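Local coordinates for putative glyoxalase superfamily protein (Ralstonia eutropha, PDB 3IUZ), which probably acts as an iron(II)-dependent dioxygenase that converts 2-oxoadipate into 2-hydroxyglutarate with loss of carbon dioxide, at residues T41-A46 and Y130-A135; I45-N50 and E137-F142; V79-A84 and E304-D309. One frame throughout, in Å; residues are numbered along the deposited sequence.

Interaction 1 of 3, residues T41-A46 and Y130-A135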
loop_
_atom_site.group_PDB
_atom_site.type_symbol
_atom_site.label_atom_id
_atom_site.label_comp_id
_atom_site.label_asym_id
_atom_site.label_seq_id
_atom_site.Cartn_x
_atom_site.Cartn_y
_atom_site.Cartn_z
ATOM N N THR A 41 20.346 6.660 3.112
ATOM C CA THR A 41 19.985 7.231 1.824
ATOM C C THR A 41 18.466 7.176 1.575
ATOM O O THR A 41 17.763 6.387 2.198
ATOM C CB THR A 41 20.666 6.502 0.690
ATOM O OG1 THR A 41 20.247 5.127 0.655
ATOM C CG2 THR A 41 22.202 6.557 0.836
ATOM N N ARG A 42 17.984 7.934 0.588
ATOM C CA ARG A 42 16.569 7.891 0.263
ATOM C C ARG A 42 16.109 6.511 -0.170
ATOM O O ARG A 42 14.977 6.120 0.165
ATOM C CB ARG A 42 16.159 8.906 -0.794
ATOM C CG ARG A 42 16.690 8.666 -2.144
ATOM C CD ARG A 42 16.188 9.712 -3.129
ATOM N NE ARG A 42 16.606 9.356 -4.473
ATOM C CZ ARG A 42 16.356 10.058 -5.569
ATOM N NH1 ARG A 42 15.686 11.218 -5.522
ATOM N NH2 ARG A 42 16.795 9.587 -6.716
ATOM N N ALA A 43 16.948 5.796 -0.926
ATOM C CA ALA A 43 16.654 4.400 -1.300
ATOM C C ALA A 43 16.485 3.483 -0.072
ATOM O O ALA A 43 15.543 2.685 0.020
ATOM C CB ALA A 43 17.738 3.851 -2.182
ATOM N N GLU A 44 17.440 3.534 0.842
ATOM C CA GLU A 44 17.313 2.776 2.076
ATOM C C GLU A 44 16.023 3.131 2.855
ATOM O O GLU A 44 15.335 2.235 3.381
ATOM C CB GLU A 44 18.516 3.020 2.969
ATOM C CG GLU A 44 19.835 2.464 2.394
ATOM C CD GLU A 44 21.082 2.895 3.133
ATOM O OE1 GLU A 44 21.032 3.843 3.962
ATOM O OE2 GLU A 44 22.135 2.269 2.882
ATOM N N ILE A 45 15.724 4.426 2.947
ATOM C CA ILE A 45 14.566 4.856 3.679
ATOM C C ILE A 45 13.303 4.355 2.987
ATOM O O ILE A 45 12.348 3.883 3.654
ATOM C CB ILE A 45 14.555 6.393 3.879
ATOM C CG1 ILE A 45 15.632 6.766 4.895
ATOM C CG2 ILE A 45 13.175 6.916 4.333
ATOM C CD1 ILE A 45 16.102 8.287 4.787
ATOM N N ALA A 46 13.277 4.473 1.661
ATOM C CA ALA A 46 12.101 4.053 0.905
ATOM C C ALA A 46 11.842 2.558 1.069
ATOM O O ALA A 46 10.687 2.129 1.260
ATOM C CB ALA A 46 12.237 4.416 -0.570
ATOM N N TYR A 130 4.145 3.974 -9.470
ATOM C CA TYR A 130 5.331 4.749 -9.039
ATOM C C TYR A 130 6.478 3.791 -8.756
ATOM O O TYR A 130 6.371 2.885 -7.914
ATOM C CB TYR A 130 4.988 5.592 -7.775
ATOM C CG TYR A 130 4.075 6.689 -8.177
ATOM C CD1 TYR A 130 4.591 7.835 -8.763
ATOM C CD2 TYR A 130 2.680 6.495 -8.194
ATOM C CE1 TYR A 130 3.750 8.859 -9.231
ATOM C CE2 TYR A 130 1.829 7.471 -8.667
ATOM C CZ TYR A 130 2.362 8.660 -9.190
ATOM O OH TYR A 130 1.516 9.603 -9.694
ATOM N N ALA A 131 7.601 4.007 -9.444
ATOM C CA ALA A 131 8.802 3.198 -9.244
ATOM C C ALA A 131 9.910 4.062 -8.738
ATOM O O ALA A 131 10.047 5.224 -9.133
ATOM C CB ALA A 131 9.264 2.515 -10.578
ATOM N N HIS A 132 10.754 3.460 -7.929
ATOM C CA HIS A 132 11.847 4.192 -7.316
ATOM C C HIS A 132 13.012 4.408 -8.268
ATOM O O HIS A 132 13.562 3.451 -8.844
ATOM C CB HIS A 132 12.303 3.527 -6.027
ATOM C CG HIS A 132 13.005 4.476 -5.131
ATOM N ND1 HIS A 132 14.330 4.804 -5.317
ATOM C CD2 HIS A 132 12.563 5.231 -4.090
ATOM C CE1 HIS A 132 14.679 5.722 -4.427
ATOM N NE2 HIS A 132 13.636 5.976 -3.644
ATOM N N ALA A 133 13.421 5.665 -8.401
ATOM C CA ALA A 133 14.464 6.037 -9.383
ATOM C C ALA A 133 15.791 5.343 -9.090
ATOM O O ALA A 133 16.571 5.176 -9.987
ATOM C CB ALA A 133 14.669 7.576 -9.421
ATOM N N ASP A 134 16.059 4.956 -7.849
ATOM C CA ASP A 134 17.374 4.412 -7.507
ATOM C C ASP A 134 17.455 2.896 -7.647
ATOM O O ASP A 134 18.549 2.345 -7.640
ATOM C CB ASP A 134 17.840 4.804 -6.091
ATOM C CG ASP A 134 17.961 6.299 -5.883
ATOM O OD1 ASP A 134 18.209 7.058 -6.857
ATOM O OD2 ASP A 134 17.825 6.730 -4.705
ATOM N N ALA A 135 16.322 2.219 -7.740
ATOM C CA ALA A 135 16.293 0.754 -7.838
ATOM C C ALA A 135 14.882 0.352 -8.283
ATOM O O ALA A 135 14.128 -0.239 -7.493
ATOM C CB ALA A 135 16.657 0.097 -6.457
HETATM O O HOH W 1 19.339 6.687 -2.411
#
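Arg42, in the first turn of helix 42-60, lays its side chain across that of Asp134, the two crossing at about a right angle. NE and NH2 of the guanidinium each take one carboxylate oxygen, a side-on, two-nitrogen salt bridge: Arg42 NE to Asp134 OD2 is 2.9 Å and Arg42 NH2 to Asp134 OD1 also 2.9 Å. The second bond is almost straight (177° at the hydrogen). Both oxygens lie close to the guanidinium plane, yet the carboxylate plane is turned 36° from it, and OD1 is met from above its own plane. Arg42 CG, lying between the backbone N and the carbonyl carbon (chi1 68°), also comes within 3.4 Å of Asp134 OD2; from there the chain runs extended to NE. A water donates to that same oxygen and accepts from Ala43 N, a backbone amide of the helix's first turn. Arg42 NH2 also bonds a hexaethylene glycol, probably from the crystallisation liquor.

Further along the helix, which opens with a Thr41-Glu44 capping box, Ala46 CB lies 3.6 Å from His132 CD2, while His132 CE1 is 3.9 Å from Ala43 CA. Strand 125-132 ends at this histidine and turns through a type I beta turn, His132 to Ala135, where Asp134 N donates to His132 ND1 (3.1 Å). The contact thus ties the start of helix 42-60 to the turn after that strand. His132 NE2 bonds to the carbonyl oxygen of Leu110, and Tyr112 meets the imidazole edge-to-face.

With ND1 accepting an amide hydrogen and NE2 paired with a carbonyl, His132 is probably neutral with its proton on NE2. The carboxylate of Asp134, placed beside the helix N-terminus and held by arginine and water, would probably remain ionised.

Interaction 2 of 3, residues I45-N50 and E137-F142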
loop_
_atom_site.group_PDB
_atom_site.type_symbol
_atom_site.label_atom_id
_atom_site.label_comp_id
_atom_site.label_asym_id
_atom_site.label_seq_id
_atom_site.Cartn_x
_atom_site.Cartn_y
_atom_site.Cartn_z
ATOM N N ILE A 45 15.724 4.426 2.947
ATOM C CA ILE A 45 14.566 4.856 3.679
ATOM C C ILE A 45 13.303 4.355 2.987
ATOM O O ILE A 45 12.348 3.883 3.654
ATOM C CB ILE A 45 14.555 6.393 3.879
ATOM C CG1 ILE A 45 15.632 6.766 4.895
ATOM C CG2 ILE A 45 13.175 6.916 4.333
ATOM C CD1 ILE A 45 16.102 8.287 4.787
ATOM N N ALA A 46 13.277 4.473 1.661
ATOM C CA ALA A 46 12.101 4.053 0.905
ATOM C C ALA A 46 11.842 2.558 1.069
ATOM O O ALA A 46 10.687 2.129 1.260
ATOM C CB ALA A 46 12.237 4.416 -0.570
ATOM N N GLN A 47 12.904 1.771 0.989
ATOM C CA GLN A 47 12.833 0.326 1.168
ATOM C C GLN A 47 12.380 -0.032 2.603
ATOM O O GLN A 47 11.442 -0.862 2.762
ATOM C CB GLN A 47 14.165 -0.320 0.826
ATOM C CG GLN A 47 14.265 -1.812 1.099
ATOM C CD GLN A 47 13.380 -2.620 0.248
ATOM O OE1 GLN A 47 12.964 -2.198 -0.833
ATOM N NE2 GLN A 47 13.083 -3.838 0.720
ATOM N N ALA A 48 12.947 0.651 3.610
ATOM C CA ALA A 48 12.544 0.397 5.019
ATOM C C ALA A 48 11.113 0.790 5.247
ATOM O O ALA A 48 10.366 -0.021 5.858
ATOM C CB ALA A 48 13.431 1.039 6.018
ATOM N N LEU A 49 10.690 1.954 4.744
ATOM C CA LEU A 49 9.261 2.337 4.872
ATOM C C LEU A 49 8.358 1.219 4.305
ATOM O O LEU A 49 7.370 0.826 4.948
ATOM C CB LEU A 49 8.929 3.648 4.185
ATOM C CG LEU A 49 7.467 4.047 4.039
ATOM C CD1 LEU A 49 6.839 4.283 5.435
ATOM C CD2 LEU A 49 7.276 5.257 3.106
ATOM N N ASN A 50 8.701 0.742 3.104
ATOM C CA ASN A 50 7.916 -0.268 2.440
ATOM C C ASN A 50 7.785 -1.526 3.273
ATOM O O ASN A 50 6.730 -2.119 3.296
ATOM C CB ASN A 50 8.496 -0.646 1.078
ATOM C CG ASN A 50 8.242 0.419 0.033
ATOM O OD1 ASN A 50 7.524 1.375 0.319
ATOM N ND2 ASN A 50 8.903 0.306 -1.159
ATOM N N GLU A 137 13.452 -1.770 -10.244
ATOM C CA GLU A 137 13.105 -3.185 -10.239
ATOM C C GLU A 137 13.198 -3.852 -8.888
ATOM O O GLU A 137 12.580 -4.896 -8.686
ATOM C CB GLU A 137 13.975 -3.966 -11.211
ATOM C CG GLU A 137 13.848 -3.465 -12.607
ATOM C CD GLU A 137 14.745 -4.222 -13.578
ATOM O OE1 GLU A 137 15.436 -5.188 -13.167
ATOM O OE2 GLU A 137 14.735 -3.860 -14.764
ATOM N N GLY A 138 13.907 -3.252 -7.938
ATOM C CA GLY A 138 14.112 -3.893 -6.644
ATOM C C GLY A 138 13.265 -3.362 -5.508
ATOM O O GLY A 138 12.796 -4.133 -4.678
ATOM N N ILE A 139 13.116 -2.038 -5.415
ATOM C CA ILE A 139 12.292 -1.425 -4.386
ATOM C C ILE A 139 10.847 -1.600 -4.830
ATOM O O ILE A 139 10.550 -1.459 -6.019
ATOM C CB ILE A 139 12.658 0.070 -4.215
ATOM C CG1 ILE A 139 14.010 0.182 -3.479
ATOM C CG2 ILE A 139 11.564 0.808 -3.478
ATOM C CD1 ILE A 139 14.572 1.621 -3.462
ATOM N N ALA A 140 9.936 -1.933 -3.928
ATOM C CA ALA A 140 8.536 -2.116 -4.308
ATOM C C ALA A 140 7.993 -0.880 -4.966
ATOM O O ALA A 140 8.326 0.239 -4.542
ATOM C CB ALA A 140 7.663 -2.406 -3.076
ATOM N N GLN A 141 7.118 -1.075 -5.949
ATOM C CA GLN A 141 6.401 0.021 -6.554
ATOM C C GLN A 141 5.213 0.369 -5.675
ATOM O O GLN A 141 4.810 -0.438 -4.824
ATOM C CB GLN A 141 5.916 -0.311 -7.938
ATOM C CG GLN A 141 6.994 -0.421 -8.965
ATOM C CD GLN A 141 6.404 -0.649 -10.344
ATOM O OE1 GLN A 141 6.030 0.299 -11.053
ATOM N NE2 GLN A 141 6.276 -1.917 -10.722
ATOM N N PHE A 142 4.667 1.567 -5.886
ATOM C CA PHE A 142 3.385 1.961 -5.325
ATOM C C PHE A 142 2.404 2.045 -6.463
ATOM O O PHE A 142 2.689 2.670 -7.527
ATOM C CB PHE A 142 3.458 3.313 -4.648
ATOM C CG PHE A 142 4.014 3.267 -3.262
ATOM C CD1 PHE A 142 5.376 3.180 -3.040
ATOM C CD2 PHE A 142 3.157 3.246 -2.171
ATOM C CE1 PHE A 142 5.886 3.104 -1.740
ATOM C CE2 PHE A 142 3.642 3.176 -0.882
ATOM C CZ PHE A 142 4.987 3.104 -0.640
#
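Gly138 begins the contact, its carbonyl oxygen 4.3 Å from Gln47 OE1 on helix 42-60. Ile139, the next residue, brings its backbone and one branch of its side chain beside that amide: Gln47 OE1 is 3.7 Å from Ile139 CA and equally far from Ile139 CG1. A bend at chi2 (66°) turns Gln47 CD off an extended course. The nearest CA pair across the contact is Gln47 and Ile139, 5.8 Å apart. The other branch of the isoleucine serves the next helical turn, with Ile139 CG2 3.6 Å from Asn50 ND2.

Ala140 continues with its methyl against the same amide nitrogen, Ala140 CB to Asn50 ND2 measuring 3.5 Å. That nitrogen is hydrogen-bonded to the hydroxyl of Tyr112, on strand 112-120. Phe142 completes the walk within strand 141-147. Two carbons of its ring, CE1 and CZ, approach Asn50 OD1, CE1 at 3.1 Å, and the amide and ring planes lie 56° apart. Tyr112 also meets the Phe142 ring edge-to-face, so one tyrosine touches both partners.

The contact seats the first turns of helix 42-60 on the segment leading into a sheet strand of this glyoxalase-superfamily protein. Its chemistry is that of primary amides against carbon: Asn50 turns its nitrogen to the tyrosine hydroxyl, and its oxygen lies against ring carbons CE1 and CZ, which is consistent with the Tyr112 hydroxyl helping to set the orientation of the buried amide.

Interaction 3 of 3, residues V79-A84 and E304-D309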
loop_
_atom_site.group_PDB
_atom_site.type_symbol
_atom_site.label_atom_id
_atom_site.label_comp_id
_atom_site.label_asym_id
_atom_site.label_seq_id
_atom_site.Cartn_x
_atom_site.Cartn_y
_atom_site.Cartn_z
ATOM N N VAL A 79 9.498 -11.378 -2.157
ATOM C CA VAL A 79 9.971 -10.192 -2.890
ATOM C C VAL A 79 8.827 -9.240 -2.972
ATOM O O VAL A 79 7.848 -9.524 -3.686
ATOM C CB VAL A 79 10.462 -10.570 -4.278
ATOM C CG1 VAL A 79 10.798 -9.286 -5.129
ATOM C CG2 VAL A 79 11.635 -11.508 -4.115
ATOM N N PHE A 80 8.903 -8.134 -2.195
ATOM C CA PHE A 80 7.819 -7.177 -2.152
ATOM C C PHE A 80 7.782 -6.401 -3.470
ATOM O O PHE A 80 8.631 -5.547 -3.728
ATOM C CB PHE A 80 7.947 -6.225 -0.978
ATOM C CG PHE A 80 6.741 -5.350 -0.724
ATOM C CD1 PHE A 80 5.462 -5.631 -1.214
ATOM C CD2 PHE A 80 6.899 -4.213 0.059
ATOM C CE1 PHE A 80 4.388 -4.790 -0.918
ATOM C CE2 PHE A 80 5.876 -3.412 0.347
ATOM C CZ PHE A 80 4.598 -3.676 -0.123
ATOM N N ASP A 81 6.786 -6.722 -4.282
ATOM C CA ASP A 81 6.662 -6.183 -5.619
ATOM C C ASP A 81 6.002 -4.820 -5.650
ATOM O O ASP A 81 6.523 -3.901 -6.301
ATOM C CB ASP A 81 5.868 -7.129 -6.493
ATOM C CG ASP A 81 5.852 -6.688 -7.954
ATOM O OD1 ASP A 81 6.770 -7.103 -8.693
ATOM O OD2 ASP A 81 4.922 -5.959 -8.322
ATOM N N HIS A 82 4.828 -4.696 -5.028
ATOM C CA HIS A 82 4.149 -3.418 -4.940
ATOM C C HIS A 82 3.061 -3.460 -3.869
ATOM O O HIS A 82 2.531 -4.545 -3.585
ATOM C CB HIS A 82 3.541 -3.032 -6.282
ATOM C CG HIS A 82 2.350 -3.831 -6.706
ATOM N ND1 HIS A 82 2.455 -5.007 -7.417
ATOM C CD2 HIS A 82 1.025 -3.575 -6.593
ATOM C CE1 HIS A 82 1.241 -5.431 -7.728
ATOM N NE2 HIS A 82 0.355 -4.591 -7.214
ATOM N N GLY A 83 2.803 -2.306 -3.240
ATOM C CA GLY A 83 1.586 -2.075 -2.453
ATOM C C GLY A 83 0.626 -1.190 -3.263
ATOM O O GLY A 83 1.071 -0.296 -4.030
ATOM N N ALA A 84 -0.669 -1.450 -3.152
ATOM C CA ALA A 84 -1.671 -0.693 -3.905
ATOM C C ALA A 84 -2.551 0.007 -2.886
ATOM O O ALA A 84 -2.967 -0.610 -1.894
ATOM C CB ALA A 84 -2.516 -1.594 -4.787
ATOM N N GLU A 304 -1.329 -10.791 -2.618
ATOM C CA GLU A 304 -1.343 -11.107 -4.019
ATOM C C GLU A 304 0.038 -11.569 -4.487
ATOM O O GLU A 304 1.061 -11.202 -3.912
ATOM C CB GLU A 304 -1.763 -9.851 -4.813
ATOM C CG GLU A 304 -1.699 -9.972 -6.367
ATOM C CD GLU A 304 -2.130 -8.680 -7.034
ATOM O OE1 GLU A 304 -1.297 -7.762 -7.200
ATOM O OE2 GLU A 304 -3.325 -8.579 -7.335
ATOM N N PHE A 305 0.037 -12.374 -5.529
ATOM C CA PHE A 305 1.241 -12.889 -6.139
ATOM C C PHE A 305 1.350 -12.390 -7.576
ATOM O O PHE A 305 0.346 -12.248 -8.282
ATOM C CB PHE A 305 1.218 -14.408 -6.185
ATOM C CG PHE A 305 1.159 -15.043 -4.852
ATOM C CD1 PHE A 305 2.264 -15.105 -4.047
ATOM C CD2 PHE A 305 -0.025 -15.555 -4.374
ATOM C CE1 PHE A 305 2.216 -15.684 -2.786
ATOM C CE2 PHE A 305 -0.047 -16.158 -3.106
ATOM C CZ PHE A 305 1.081 -16.202 -2.336
ATOM N N ILE A 306 2.594 -12.189 -8.021
ATOM C CA ILE A 306 2.826 -11.696 -9.367
ATOM C C ILE A 306 4.078 -12.365 -9.902
ATOM O O ILE A 306 5.021 -12.603 -9.155
ATOM C CB ILE A 306 3.010 -10.168 -9.379
ATOM C CG1 ILE A 306 2.994 -9.609 -10.821
ATOM C CG2 ILE A 306 4.276 -9.754 -8.618
ATOM C CD1 ILE A 306 2.620 -8.058 -10.828
ATOM N N THR A 307 4.047 -12.702 -11.187
ATOM C CA THR A 307 5.245 -13.090 -11.919
ATOM C C THR A 307 5.481 -12.057 -13.052
ATOM O O THR A 307 4.538 -11.662 -13.768
ATOM C CB THR A 307 5.144 -14.545 -12.471
ATOM O OG1 THR A 307 5.257 -15.476 -11.392
ATOM C CG2 THR A 307 6.255 -14.841 -13.478
ATOM N N ARG A 308 6.711 -11.595 -13.184
ATOM C CA ARG A 308 7.045 -10.576 -14.181
ATOM C C ARG A 308 8.162 -11.164 -15.028
ATOM O O ARG A 308 9.259 -11.414 -14.528
ATOM C CB ARG A 308 7.533 -9.287 -13.545
ATOM C CG ARG A 308 6.535 -8.553 -12.760
ATOM C CD ARG A 308 7.212 -7.318 -12.135
ATOM N NE ARG A 308 6.263 -6.500 -11.393
ATOM C CZ ARG A 308 5.279 -5.796 -11.929
ATOM N NH1 ARG A 308 5.089 -5.721 -13.257
ATOM N NH2 ARG A 308 4.506 -5.099 -11.118
ATOM N N ASP A 309 7.874 -11.367 -16.301
ATOM C CA ASP A 309 8.871 -11.851 -17.215
ATOM C C ASP A 309 9.974 -10.807 -17.385
ATOM O O ASP A 309 9.725 -9.594 -17.314
ATOM C CB ASP A 309 8.246 -12.121 -18.578
ATOM C CG ASP A 309 7.503 -13.431 -18.642
ATOM O OD1 ASP A 309 7.403 -14.147 -17.619
ATOM O OD2 ASP A 309 7.004 -13.714 -19.758
HETATM O O HOH W 2 -1.993 -5.053 -7.960
#
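Asp81 and Arg308 meet tip to tip between strand 80-87 and the residues just after strand 293-306; in the mixed sheet of this glyoxalase-superfamily fold, strand 238-242 runs between those two strands. The axes of the short strand segments 80-84 and 304-306 approach to 8.4 Å, so the contact is made by side chains reaching past the middle strand.

Salt bridging dominates. Arg308 grips the carboxylate side-on: Arg308 NE gives a 2.8 Å bond to Asp81 OD1, and Arg308 NH2 a 3.0 Å bond to Asp81 OD2. Both nitrogens meet syn lone pairs, and the two flat groups are only 17° apart. Arg242 forms a further salt bridge to OD1, while Phe325 makes a cation-pi contact with Arg308.

Hydrogen bonding extends from the same carboxylate in a His-carboxylate pair. His82 ND1 donates to the anti lone pair of Asp81 OD2 at 2.8 Å, nearly straight (167°), so that OD2 accepts from two donors, which helps to fix the rotation of the imidazole. Glu304 OE1, which also bonds Thr240 OG1 and Gln274 NE2, receives a hydrogen from a water that lies in the plane of the His82 ring beside NE2. In an Fe(2+)-dependent family, a histidine and a glutamate turned to one point are consistent with a metal site, although a water is modelled here.

Van der Waals packing comes from Ile306. Its CG2 touches Asp81 CG at 3.5 Å, and its CD1 sits over one face of the Arg308 guanidinium, 3.5 Å above the plane and displaced from its centre.

Interactions 1 and 2 share helix 42-60 and the residues Ile45 and Ala46; their centres are 6 Å apart, and they meet neighbouring sheet strands, 125-132 and 141-147. Interaction 2 also borders interaction 3, since strand 141-147 pairs with strand 80-87 through probable backbone hydrogen bonds between Gln141 and both Asp81 and Gly83. Interactions 1 and 3, about 17 Å apart at their centres, do not touch. Interaction 1 is partly buried, whereas 2 and 3 are buried; waters occur in both 1 and 3. The middle contact joins amides to hydrocarbon and ring. Both outer ones pair arginine with aspartate, but interaction 3 does so in the buried interior beside the sheet, coupled to a histidine.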